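Local atomic coordinates of flagellar regulatory protein C (Vibrio cholerae, PDB entry 4QHS), a protein that acts as a flagellar transcription regulator, its heptameric AAA+ ATPase domain probably using ATP to drive sigma-54-dependent transcription. Residues P46-G50 with G232-E236; T85-Y89 with C101-E106; F105-G111 with I147-R152; Q126-L130 with H169-L174; L198-I203 with L237-V241. All blocks are in the same frame, centred on the assembly; numbering follows the deposited sequence.

Contact 1: residues P46-G50 with G232-E236; sequences PSGSG and GNVRE
Gly48 and Arg235 meet through backbone and side chain at once. A backbone bond links the two: Arg235 N donates to Gly48 O at 3.2 Å, bent to 139° at the hydrogen, with the donor tilted 24° from the carbonyl plane. That same N-H also leans weakly toward Gly232 O of its own helix, so it is shared between the first turn and the loop. A second kind of contact is flat-on packing. The Arg235 chain bends at chi3 (-75°) and turns its guanidinium back over the loop, one face lying above Gly48 CA, which sits 3.8 Å from CZ near the rim of the group; Ser47 C lies over the same face. Van der Waals packing flanks this centre. The apolar part comes from Val234, which lays CG2 against the backbone of Ser49, 3.5 Å from its C atom. The side chains of Pro46 and Asn233 cross at about a right angle, Asn233 ND2 3.6 Å from Pro46 CG. Each segment also braces itself: Ser49 OG donates to Pro46 O at 2.7 Å, and Gly232 N to Glu236 OE1 at 2.7 Å. The polar ends have partners beyond the two segments: Leu188 N for Asn233 OD1, Asn158 for Ser47 OG, and Glu172 of a neighbouring subunit for Arg235 NH2. The sequence PSGSG belongs to the Walker A P-loop, and Arg235 in GNVRE probably corresponds to the sensor II arginine of AAA+ proteins; the domain is in its nucleotide-free state here. The contact joins the loop between strand 41-44 and helix 51-61 to the start of lid helix 233-247.

Contact 2: residues T85-Y89 with C101-E106; sequences TLFGY and CPGKFE
Leu86 O, the last but one carbonyl of its helix, is gripped from the second segment both directly and through solvent. Water 1 donates to it at 2.6 Å and accepts from Glu106 N, while Lys104 N reaches Leu86 O only through a weak bond. The sounder bond of that N-H goes to Thr85 O, 3.1 Å from Lys104 N and in the carbonyl plane. Two helices thus meet end to start: the last carbonyls of one receive Lys104 N of the other directly and Glu106 N through water 1. Glu106 OE1 plays a matching part: Gly103 N donates to it at 3.0 Å, water 2 bridges it to Phe87 O, and Arg140 adds a salt bridge. Next door, Tyr89 and Cys101 form an antiparallel hydrogen-bonded pair, with Tyr89 N to Cys101 O and Cys101 N to Tyr89 O both 3.1 Å. On the face that they share, Cys101 CB makes a CH-pi contact over the Tyr89 ring, 3.9 Å from its centroid; SG, anti to its backbone N (chi1 177°), stands obliquely at 4.7 Å from that centroid. Leu86 CD2 touches Phe105 CE2 at 3.6 Å. These short strands form the base of the hairpin carrying GAFTGA, the loop by which such activators are known to engage sigma-54. The contact splices helix 82-87 to helix 104-107, with helix 123-135 packed on Phe87 and Phe105 and strands 69-73 and 112-116 behind Lys104.

Contact 3: residues F105-G111 with I147-R152; sequences FEQAQGG and IKLDVR
Gln109 reaches the backbone of Lys148-Asp150 by a bent side chain. Its CB starts out away from that segment; CG stands anti to the backbone N (chi1 -165°), and the turn at chi2 (68°) folds the amide back. CD then lies between two backbone groups. OE1 accepts from Asp150 N at 2.6 Å, in the carbonyl plane, while NE2 donates to Lys148 O at 2.8 Å and brushes Leu149 CD2. The primary amide thereby imitates a strand neighbour, using one donor and one acceptor, and the pair of bonds fixes its rotation. Where the side chain stops, the main chain takes over: Gly110 N donates to Asp150 O at 2.8 Å, and Arg152 N gives Gly111 O a nearly straight bond of 3.1 Å. A type II turn from Ala108 to Gly111 presents these groups. Alongside these bonds Val151 CG1 packs on Ala108 CB at 3.9 Å, and Leu149 CD1 on Phe105 CB at 4.0 Å. A structural contact built mainly on hydrogen bonds, it ties the loop after helix 104-107 to the link running from strand 146-148 into strand 152-157, beside strand 112-116 of the central sheet, whose Ile113 touches Phe105, Ala108 and Val151.

Contact 4: residues Q126-L130 with H169-L174; sequences QAKLL and HFREDL. With EDO (1,2-ethanediol), chain H.
Gln126 lies over the ring of Phe170, its amide plane 30° from the ring plane and OE1 3.4 Å above one face, toward the rim. Fully extended beyond CG (chi2 175°), the chain delivers both ends of the amide to the loop backbone. OE1 accepts from Arg171 N at 2.7 Å, an almost straight bond in the carbonyl plane, and NE2 donates to His169 O at 3.0 Å within its own amide plane. With NE2 also bonded to Met121 O, three hydrogen bonds fix the rotation of the amide. Behind it, Leu174 crosses Gln126 at about a right angle, CD2 meeting CB at 3.6 Å. Leu130 likewise stands across Asp173, its CD2 3.5 Å from OD2. That carboxylate is pinned by Arg171 side-on: NE bonds to OD1 at 2.9 Å and NH2 to OD2 at 2.6 Å, both through syn lone pairs, so the two flat groups share nearly one plane. An ethanediol, probably from the crystallisation liquor, lays C1 over one guanidinium face and takes the N-H groups of Glu172 and Asp173 at the helix start. Arg171 NH1 bonds to Ala75 O of a neighbouring subunit. The sequence REDL lies where relatives carry arginine fingers, so the contact probably helps place such a residue at the subunit boundary. It clamps helix 123-135 to the beginning of helix 172-178, with helix 161-166 packed against Phe170.

Contact 5: residues L198-I203 with L237-V241; sequences LANHLI and LDNVV
Leu202 meets Leu237, Asp238 and Val241 together, making it the centre of an interface with no hydrogen bond across it. Its CD1 rests 4.0 Å from Leu237 CG, and its CB lies 4.0 Å from Val241 CG1. CD2 comes up to the carboxylate of Asp238, 3.2 Å from OD2, a tight approach of a methyl to an oxygen. CG, anti to the carbonyl carbon, is carried toward the other helix, and chi2 (166°) sets CD1 to Leu237 and CD2 to Asp238. Around this centre, Ile203 CG1 presses on Val241 CG1 at 3.5 Å, and Leu198 CD2 touches Leu237 CD2 at 4.1 Å. Val241 CG1, opposite its backbone N (chi1 176°), reaches toward helix 195-208 and so serves both Leu202 and Ile203. What positions these side chains is the helical repeat. Leu198 and Leu202 form a ridge four residues apart, as do Leu237 and Val241, and the local axes pass 9.8 Å apart at -56°, near the value expected when ridges of that spacing pack into each other's grooves. A further shell closes the ends: Leu198 also leans on Val234, Leu237 on Trp230, and Ile203 on Val214 and Pro215. The outer flank of the second helix turns to another subunit, where Asn239 ND2 bonds to Tyr176 O of a neighbouring copy. Helices 195-208 and 233-247 are thereby fastened together within the helical lid of the AAA+ module.

Contacts 2, 3 and 4 belong to the alpha/beta part of the AAA+ domain; contact 5 lies in the lid, and contact 1 joins the two. Contacts 2 and 3 share Phe105 and Glu106, their centres 10 Å apart, and Phe105 also touches Leu129 of contact 4. Contact 5 uses helix 233-247 as contact 1 does, with centres 12 Å apart, but lies 35 to 37 Å from the centres of the other three. Along the chain, contacts 2, 3 and 4 fall between the segments of contact 1. They form one touching cluster, contacts 1 and 5 another, with about 14 Å or more between nearest atoms; any coupling of P-loop to hairpin presumably runs through the rest of the fold.

Contact 1: residues P46-G50 with G232-E236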
# COMPACT_ATOMS: atom_id res chain seq x y z
N PRO A 46 9.69 -24.41 30.17
CA PRO A 46 8.51 -23.56 29.95
C PRO A 46 8.59 -22.24 30.73
O PRO A 46 9.33 -22.14 31.71
CB PRO A 46 7.35 -24.43 30.45
CG PRO A 46 7.99 -25.48 31.35
CD PRO A 46 9.35 -25.72 30.75
N SER A 47 7.87 -21.23 30.27
CA SER A 47 7.77 -19.99 31.02
C SER A 47 6.99 -20.28 32.28
O SER A 47 6.26 -21.28 32.36
CB SER A 47 7.09 -18.89 30.21
OG SER A 47 7.79 -18.58 29.02
N GLY A 48 7.15 -19.41 33.28
CA GLY A 48 6.42 -19.53 34.52
C GLY A 48 6.64 -20.88 35.18
O GLY A 48 5.71 -21.47 35.72
N SER A 49 7.87 -21.36 35.11
CA SER A 49 8.26 -22.62 35.71
C SER A 49 9.38 -22.39 36.72
O SER A 49 10.19 -23.27 36.95
CB SER A 49 8.71 -23.62 34.64
OG SER A 49 9.96 -23.26 34.07
N GLY A 50 9.41 -21.20 37.31
CA GLY A 50 10.39 -20.87 38.34
C GLY A 50 11.80 -20.55 37.89
O GLY A 50 12.71 -20.52 38.72
N GLY A 232 -0.08 -25.26 33.47
CA GLY A 232 0.50 -23.95 33.60
C GLY A 232 1.66 -23.85 34.54
O GLY A 232 2.04 -22.78 34.94
N ASN A 233 2.23 -24.99 34.89
CA ASN A 233 3.37 -25.02 35.77
C ASN A 233 3.28 -24.16 37.02
O ASN A 233 2.26 -24.14 37.66
CB ASN A 233 4.62 -24.72 35.00
CG ASN A 233 4.97 -25.83 34.08
OD1 ASN A 233 5.49 -26.83 34.50
ND2 ASN A 233 4.66 -25.67 32.82
N VAL A 234 4.36 -23.50 37.36
CA VAL A 234 4.43 -22.78 38.62
C VAL A 234 3.46 -21.64 38.73
O VAL A 234 2.96 -21.35 39.78
CB VAL A 234 5.83 -22.28 38.86
CG1 VAL A 234 5.92 -21.56 40.14
CG2 VAL A 234 6.76 -23.42 38.88
N ARG A 235 3.15 -20.99 37.64
CA ARG A 235 2.23 -19.88 37.68
C ARG A 235 0.85 -20.33 38.00
O ARG A 235 0.11 -19.63 38.62
CB ARG A 235 2.22 -19.14 36.36
CG ARG A 235 3.43 -18.33 36.12
CD ARG A 235 3.15 -17.21 35.20
NE ARG A 235 3.02 -17.66 33.84
CZ ARG A 235 3.80 -17.26 32.86
NH1 ARG A 235 4.78 -16.42 33.07
NH2 ARG A 235 3.60 -17.72 31.65
N GLU A 236 0.51 -21.52 37.54
CA GLU A 236 -0.79 -22.08 37.80
C GLU A 236 -0.83 -22.45 39.24
O GLU A 236 -1.81 -22.25 39.89
CB GLU A 236 -1.05 -23.28 36.91
CG GLU A 236 -2.40 -23.87 37.07
CD GLU A 236 -2.71 -24.97 36.08
OE1 GLU A 236 -1.80 -25.59 35.55
OE2 GLU A 236 -3.87 -25.22 35.82

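Contact 2: residues T85-Y89 with C101-E106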
# COMPACT_ATOMS: atom_id res chain seq x y z
N THR A 85 15.97 0.09 25.71
CA THR A 85 16.20 -0.26 27.10
C THR A 85 17.51 -1.03 27.25
O THR A 85 18.31 -0.74 28.13
CB THR A 85 15.07 -1.10 27.65
OG1 THR A 85 14.91 -2.25 26.81
CG2 THR A 85 13.79 -0.32 27.60
N LEU A 86 17.75 -1.98 26.36
CA LEU A 86 18.98 -2.78 26.40
C LEU A 86 20.26 -1.96 26.21
O LEU A 86 21.21 -2.08 26.99
CB LEU A 86 18.92 -3.88 25.33
CG LEU A 86 18.49 -5.24 25.85
CD1 LEU A 86 18.39 -6.25 24.70
CD2 LEU A 86 19.43 -5.75 26.96
N PHE A 87 20.27 -1.12 25.17
CA PHE A 87 21.48 -0.41 24.76
C PHE A 87 21.54 1.02 25.27
O PHE A 87 22.61 1.62 25.30
CB PHE A 87 21.59 -0.43 23.24
CG PHE A 87 21.78 -1.80 22.69
CD1 PHE A 87 23.02 -2.41 22.71
CD2 PHE A 87 20.70 -2.51 22.20
CE1 PHE A 87 23.19 -3.70 22.23
CE2 PHE A 87 20.87 -3.80 21.71
CZ PHE A 87 22.11 -4.39 21.73
N GLY A 88 20.40 1.57 25.66
CA GLY A 88 20.35 2.95 26.08
C GLY A 88 20.40 3.81 24.83
O GLY A 88 20.53 3.30 23.73
N TYR A 89 20.32 5.13 25.01
CA TYR A 89 20.24 6.03 23.89
C TYR A 89 20.66 7.44 24.28
O TYR A 89 20.73 7.79 25.46
CB TYR A 89 18.82 6.05 23.31
CG TYR A 89 17.74 6.26 24.35
CD1 TYR A 89 17.20 5.17 25.04
CD2 TYR A 89 17.26 7.53 24.65
CE1 TYR A 89 16.21 5.35 26.00
CE2 TYR A 89 16.27 7.72 25.61
CZ TYR A 89 15.74 6.62 26.27
OH TYR A 89 14.75 6.79 27.21
N CYS A 101 19.92 8.15 28.43
CA CYS A 101 19.49 7.08 29.30
C CYS A 101 20.43 5.91 29.13
O CYS A 101 20.70 5.50 28.05
CB CYS A 101 18.07 6.68 28.94
SG CYS A 101 17.34 5.31 29.81
N PRO A 102 20.95 5.37 30.20
CA PRO A 102 21.87 4.27 30.09
C PRO A 102 21.15 2.96 29.88
O PRO A 102 20.05 2.80 30.32
CB PRO A 102 22.59 4.30 31.42
CG PRO A 102 21.68 4.93 32.31
CD PRO A 102 20.92 5.92 31.56
N GLY A 103 21.79 2.04 29.20
CA GLY A 103 21.22 0.74 29.00
C GLY A 103 21.33 -0.21 30.17
O GLY A 103 21.97 0.07 31.15
N LYS A 104 20.71 -1.36 30.02
CA LYS A 104 20.80 -2.40 30.99
C LYS A 104 22.17 -2.99 31.09
O LYS A 104 22.58 -3.37 32.14
CB LYS A 104 19.82 -3.50 30.68
CG LYS A 104 18.40 -3.09 30.73
CD LYS A 104 17.97 -2.76 32.09
CE LYS A 104 16.74 -3.54 32.39
NZ LYS A 104 15.76 -2.76 33.16
N PHE A 105 22.89 -3.02 29.99
CA PHE A 105 24.23 -3.52 30.05
C PHE A 105 25.11 -2.62 30.87
O PHE A 105 25.96 -3.08 31.55
CB PHE A 105 24.81 -3.70 28.65
CG PHE A 105 24.28 -4.88 27.94
CD1 PHE A 105 24.66 -6.13 28.30
CD2 PHE A 105 23.41 -4.75 26.92
CE1 PHE A 105 24.19 -7.19 27.66
CE2 PHE A 105 22.94 -5.83 26.29
CZ PHE A 105 23.33 -7.04 26.65
N GLU A 106 24.88 -1.33 30.80
CA GLU A 106 25.61 -0.36 31.62
C GLU A 106 25.33 -0.55 33.10
O GLU A 106 26.24 -0.53 33.93
CB GLU A 106 25.27 1.08 31.23
CG GLU A 106 25.77 1.55 29.88
CD GLU A 106 25.28 2.96 29.56
OE1 GLU A 106 24.51 3.12 28.58
OE2 GLU A 106 25.64 3.91 30.31
O HOH W 1 23.43 -1.10 27.91
O HOH W 2 24.83 1.40 26.50

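Contact 3: residues F105-G111 with I147-R152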
# COMPACT_ATOMS: atom_id res chain seq x y z
N PHE A 105 22.89 -3.02 29.99
CA PHE A 105 24.23 -3.52 30.05
C PHE A 105 25.11 -2.62 30.87
O PHE A 105 25.96 -3.08 31.55
CB PHE A 105 24.81 -3.70 28.65
CG PHE A 105 24.28 -4.88 27.94
CD1 PHE A 105 24.66 -6.13 28.30
CD2 PHE A 105 23.41 -4.75 26.92
CE1 PHE A 105 24.19 -7.19 27.66
CE2 PHE A 105 22.94 -5.83 26.29
CZ PHE A 105 23.33 -7.04 26.65
N GLU A 106 24.88 -1.33 30.80
CA GLU A 106 25.61 -0.36 31.62
C GLU A 106 25.33 -0.55 33.10
O GLU A 106 26.24 -0.53 33.93
CB GLU A 106 25.27 1.08 31.23
CG GLU A 106 25.77 1.55 29.88
CD GLU A 106 25.28 2.96 29.56
OE1 GLU A 106 24.51 3.12 28.58
OE2 GLU A 106 25.64 3.91 30.31
N GLN A 107 24.08 -0.75 33.44
CA GLN A 107 23.71 -0.91 34.82
C GLN A 107 24.22 -2.18 35.43
O GLN A 107 24.27 -2.28 36.61
CB GLN A 107 22.21 -0.90 34.96
CG GLN A 107 21.58 0.38 34.62
CD GLN A 107 20.13 0.21 34.37
OE1 GLN A 107 19.38 -0.18 35.25
NE2 GLN A 107 19.71 0.47 33.18
N ALA A 108 24.58 -3.14 34.61
CA ALA A 108 24.96 -4.47 35.05
C ALA A 108 26.46 -4.58 35.16
O ALA A 108 27.00 -5.67 35.42
CB ALA A 108 24.42 -5.55 34.10
N GLN A 109 27.12 -3.45 34.92
CA GLN A 109 28.57 -3.37 34.92
C GLN A 109 29.14 -4.02 36.17
O GLN A 109 28.72 -3.70 37.29
CB GLN A 109 29.02 -1.91 34.80
CG GLN A 109 30.49 -1.72 34.44
CD GLN A 109 30.80 -2.17 33.02
OE1 GLN A 109 30.91 -3.37 32.74
NE2 GLN A 109 30.95 -1.21 32.11
N GLY A 110 30.07 -4.95 35.99
CA GLY A 110 30.70 -5.62 37.11
C GLY A 110 29.83 -6.71 37.70
O GLY A 110 30.26 -7.40 38.62
N GLY A 111 28.62 -6.88 37.16
CA GLY A 111 27.68 -7.87 37.67
C GLY A 111 27.14 -8.87 36.66
O GLY A 111 27.89 -9.49 35.91
N ILE A 147 31.08 1.86 25.12
CA ILE A 147 31.39 1.67 26.53
C ILE A 147 31.92 0.25 26.76
O ILE A 147 31.27 -0.73 26.40
CB ILE A 147 30.16 1.92 27.43
CG1 ILE A 147 29.66 3.36 27.27
CG2 ILE A 147 30.47 1.65 28.89
CD1 ILE A 147 28.27 3.45 26.65
N LYS A 148 33.11 0.15 27.35
CA LYS A 148 33.69 -1.13 27.74
C LYS A 148 32.78 -1.85 28.74
O LYS A 148 32.29 -1.23 29.69
CB LYS A 148 35.06 -0.93 28.36
CG LYS A 148 36.15 -1.74 27.71
CD LYS A 148 36.83 -0.96 26.58
CE LYS A 148 37.86 0.03 27.12
NZ LYS A 148 38.49 0.83 26.02
N LEU A 149 32.63 -3.16 28.58
CA LEU A 149 31.77 -3.94 29.43
C LEU A 149 32.46 -5.05 30.17
O LEU A 149 33.41 -5.62 29.70
CB LEU A 149 30.65 -4.53 28.60
CG LEU A 149 29.51 -3.63 28.21
CD1 LEU A 149 28.51 -4.37 27.42
CD2 LEU A 149 28.87 -3.09 29.43
N ASP A 150 31.96 -5.36 31.35
CA ASP A 150 32.41 -6.46 32.19
C ASP A 150 31.17 -7.07 32.83
O ASP A 150 30.85 -6.78 33.99
CB ASP A 150 33.40 -5.98 33.25
CG ASP A 150 33.81 -7.08 34.25
OD1 ASP A 150 33.97 -8.25 33.83
OD2 ASP A 150 33.97 -6.77 35.45
N VAL A 151 30.46 -7.88 32.06
CA VAL A 151 29.11 -8.32 32.43
C VAL A 151 28.88 -9.81 32.08
O VAL A 151 29.15 -10.25 30.97
CB VAL A 151 28.03 -7.46 31.71
CG1 VAL A 151 26.62 -7.99 31.98
CG2 VAL A 151 28.13 -5.99 32.11
N ARG A 152 28.38 -10.56 33.06
CA ARG A 152 28.05 -11.96 32.88
C ARG A 152 26.64 -12.05 32.33
O ARG A 152 25.71 -11.41 32.83
CB ARG A 152 28.16 -12.72 34.21
CG ARG A 152 28.44 -14.21 34.09
CD ARG A 152 27.21 -15.07 34.34
NE ARG A 152 27.50 -16.49 34.11
CZ ARG A 152 27.93 -17.34 35.05
NH1 ARG A 152 28.10 -16.92 36.30
NH2 ARG A 152 28.18 -18.61 34.74

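Contact 4: residues Q126-L130 with H169-L174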
# COMPACT_ATOMS: atom_id res chain seq x y z
N GLN A 126 19.49 -9.11 17.38
CA GLN A 126 20.39 -10.22 17.66
C GLN A 126 21.81 -9.93 17.18
O GLN A 126 22.78 -10.27 17.85
CB GLN A 126 19.90 -11.50 17.00
CG GLN A 126 18.63 -12.06 17.56
CD GLN A 126 18.19 -13.27 16.75
OE1 GLN A 126 19.02 -14.06 16.32
NE2 GLN A 126 16.90 -13.37 16.49
N ALA A 127 21.92 -9.36 15.98
CA ALA A 127 23.21 -8.95 15.45
C ALA A 127 23.85 -7.91 16.37
O ALA A 127 25.05 -7.94 16.59
CB ALA A 127 23.07 -8.39 14.02
N LYS A 128 23.07 -7.02 16.94
CA LYS A 128 23.63 -6.08 17.87
C LYS A 128 24.13 -6.77 19.13
O LYS A 128 25.17 -6.46 19.63
CB LYS A 128 22.63 -4.99 18.25
CG LYS A 128 22.09 -4.16 17.14
CD LYS A 128 22.39 -2.72 17.40
CE LYS A 128 21.18 -1.84 17.33
NZ LYS A 128 21.56 -0.47 16.89
N LEU A 129 23.36 -7.73 19.61
CA LEU A 129 23.73 -8.49 20.80
C LEU A 129 25.00 -9.28 20.58
O LEU A 129 25.87 -9.35 21.46
CB LEU A 129 22.60 -9.43 21.21
CG LEU A 129 22.81 -10.33 22.43
CD1 LEU A 129 23.29 -9.53 23.66
CD2 LEU A 129 21.51 -11.07 22.74
N LEU A 130 25.13 -9.84 19.40
CA LEU A 130 26.28 -10.61 19.04
C LEU A 130 27.53 -9.79 19.14
O LEU A 130 28.51 -10.23 19.63
CB LEU A 130 26.14 -11.15 17.64
CG LEU A 130 27.31 -11.98 17.20
CD1 LEU A 130 27.27 -13.27 17.91
CD2 LEU A 130 27.26 -12.23 15.77
N HIS A 169 14.93 -17.76 12.14
CA HIS A 169 14.48 -16.68 13.01
C HIS A 169 15.52 -16.33 14.06
O HIS A 169 15.35 -15.39 14.83
CB HIS A 169 13.16 -17.06 13.70
CG HIS A 169 12.04 -17.33 12.75
ND1 HIS A 169 11.73 -16.50 11.70
CD2 HIS A 169 11.15 -18.35 12.70
CE1 HIS A 169 10.71 -17.00 11.03
NE2 HIS A 169 10.33 -18.12 11.62
N PHE A 170 16.60 -17.10 14.13
CA PHE A 170 17.62 -16.83 15.12
C PHE A 170 18.99 -17.06 14.51
O PHE A 170 19.20 -18.02 13.80
CB PHE A 170 17.42 -17.73 16.35
CG PHE A 170 17.95 -17.13 17.64
CD1 PHE A 170 17.22 -16.17 18.33
CD2 PHE A 170 19.15 -17.57 18.17
CE1 PHE A 170 17.70 -15.63 19.54
CE2 PHE A 170 19.63 -17.04 19.36
CZ PHE A 170 18.90 -16.06 20.05
N ARG A 171 19.91 -16.14 14.77
CA ARG A 171 21.25 -16.27 14.24
C ARG A 171 21.95 -17.51 14.78
O ARG A 171 21.93 -17.79 15.99
CB ARG A 171 22.11 -15.02 14.57
CG ARG A 171 21.62 -13.70 13.98
CD ARG A 171 22.60 -12.59 14.35
NE ARG A 171 23.92 -12.86 13.78
CZ ARG A 171 24.36 -12.36 12.62
NH1 ARG A 171 23.59 -11.54 11.91
NH2 ARG A 171 25.57 -12.67 12.18
N GLU A 172 22.62 -18.22 13.89
CA GLU A 172 23.37 -19.39 14.26
C GLU A 172 24.56 -19.01 15.15
O GLU A 172 24.78 -19.62 16.20
CB GLU A 172 23.85 -20.13 13.00
CG GLU A 172 24.44 -21.49 13.25
CD GLU A 172 24.77 -22.20 11.94
OE1 GLU A 172 24.65 -23.44 11.90
OE2 GLU A 172 25.13 -21.50 10.97
N ASP A 173 25.32 -18.01 14.73
CA ASP A 173 26.53 -17.64 15.47
C ASP A 173 26.16 -17.22 16.90
O ASP A 173 26.88 -17.53 17.85
CB ASP A 173 27.31 -16.52 14.77
CG ASP A 173 26.43 -15.37 14.32
OD1 ASP A 173 25.36 -15.16 14.93
OD2 ASP A 173 26.80 -14.69 13.33
N LEU A 174 25.02 -16.54 17.04
CA LEU A 174 24.55 -16.15 18.38
C LEU A 174 24.07 -17.36 19.18
O LEU A 174 24.26 -17.43 20.40
CB LEU A 174 23.42 -15.12 18.28
CG LEU A 174 22.86 -14.58 19.58
CD1 LEU A 174 23.96 -13.89 20.42
CD2 LEU A 174 21.75 -13.61 19.27
C1 EDO H . 24.26 -15.79 11.53
O1 EDO H . 25.03 -16.92 12.00
C2 EDO H . 23.15 -16.19 10.55
O2 EDO H . 22.36 -17.28 11.06

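Contact 5: residues L198-I203 with L237-V241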
# COMPACT_ATOMS: atom_id res chain seq x y z
N LEU A 198 7.35 -26.62 46.98
CA LEU A 198 7.07 -25.33 46.38
C LEU A 198 5.79 -24.74 46.94
O LEU A 198 5.74 -23.60 47.32
CB LEU A 198 6.99 -25.45 44.87
CG LEU A 198 7.09 -24.17 44.06
CD1 LEU A 198 8.25 -23.35 44.46
CD2 LEU A 198 7.17 -24.51 42.63
N ALA A 199 4.76 -25.55 47.00
CA ALA A 199 3.48 -25.13 47.53
C ALA A 199 3.59 -24.47 48.88
O ALA A 199 3.14 -23.37 49.06
CB ALA A 199 2.57 -26.30 47.61
N ASN A 200 4.19 -25.14 49.83
CA ASN A 200 4.32 -24.60 51.15
C ASN A 200 5.06 -23.29 51.13
O ASN A 200 4.73 -22.38 51.83
CB ASN A 200 5.00 -25.60 52.07
CG ASN A 200 4.06 -26.63 52.60
OD1 ASN A 200 3.16 -26.33 53.34
ND2 ASN A 200 4.27 -27.86 52.23
N HIS A 201 6.08 -23.21 50.31
CA HIS A 201 6.85 -21.99 50.23
C HIS A 201 5.96 -20.83 49.87
O HIS A 201 6.07 -19.75 50.41
CB HIS A 201 7.97 -22.14 49.22
CG HIS A 201 9.01 -21.08 49.33
ND1 HIS A 201 8.94 -19.89 48.65
CD2 HIS A 201 10.14 -21.02 50.06
CE1 HIS A 201 9.98 -19.15 48.96
NE2 HIS A 201 10.73 -19.82 49.81
N LEU A 202 5.07 -21.08 48.93
CA LEU A 202 4.14 -20.08 48.48
C LEU A 202 3.27 -19.67 49.62
O LEU A 202 3.03 -18.50 49.85
CB LEU A 202 3.29 -20.64 47.37
CG LEU A 202 4.04 -20.75 46.08
CD1 LEU A 202 3.30 -21.59 45.13
CD2 LEU A 202 4.20 -19.39 45.54
N ILE A 203 2.81 -20.64 50.37
CA ILE A 203 2.01 -20.33 51.52
C ILE A 203 2.85 -19.62 52.54
O ILE A 203 2.42 -18.67 53.15
CB ILE A 203 1.46 -21.56 52.15
CG1 ILE A 203 0.67 -22.34 51.12
CG2 ILE A 203 0.56 -21.22 53.23
CD1 ILE A 203 -0.42 -23.07 51.70
N LEU A 237 0.26 -22.98 39.76
CA LEU A 237 0.30 -23.43 41.13
C LEU A 237 0.16 -22.26 42.04
O LEU A 237 -0.56 -22.30 43.00
CB LEU A 237 1.59 -24.19 41.42
CG LEU A 237 1.84 -24.59 42.86
CD1 LEU A 237 0.79 -25.55 43.28
CD2 LEU A 237 3.16 -25.23 42.99
N ASP A 238 0.84 -21.19 41.70
CA ASP A 238 0.74 -19.99 42.46
C ASP A 238 -0.70 -19.58 42.54
O ASP A 238 -1.18 -19.24 43.58
CB ASP A 238 1.58 -18.89 41.86
CG ASP A 238 2.25 -18.05 42.89
OD1 ASP A 238 1.56 -17.51 43.75
OD2 ASP A 238 3.47 -17.92 42.85
N ASN A 239 -1.39 -19.63 41.42
CA ASN A 239 -2.79 -19.30 41.43
C ASN A 239 -3.59 -20.17 42.37
O ASN A 239 -4.39 -19.66 43.11
CB ASN A 239 -3.37 -19.40 40.03
CG ASN A 239 -3.32 -18.12 39.29
OD1 ASN A 239 -2.69 -17.18 39.71
ND2 ASN A 239 -4.00 -18.07 38.18
N VAL A 240 -3.41 -21.47 42.30
CA VAL A 240 -4.22 -22.38 43.05
C VAL A 240 -3.98 -22.19 44.54
O VAL A 240 -4.88 -22.16 45.32
CB VAL A 240 -3.90 -23.80 42.62
CG1 VAL A 240 -4.48 -24.80 43.56
CG2 VAL A 240 -4.37 -24.05 41.23
N VAL A 241 -2.73 -22.03 44.91
CA VAL A 241 -2.39 -21.85 46.29
C VAL A 241 -2.95 -20.58 46.86
O VAL A 241 -3.49 -20.58 47.92
CB VAL A 241 -0.91 -21.87 46.48
CG1 VAL A 241 -0.59 -21.60 47.90
CG2 VAL A 241 -0.37 -23.20 46.10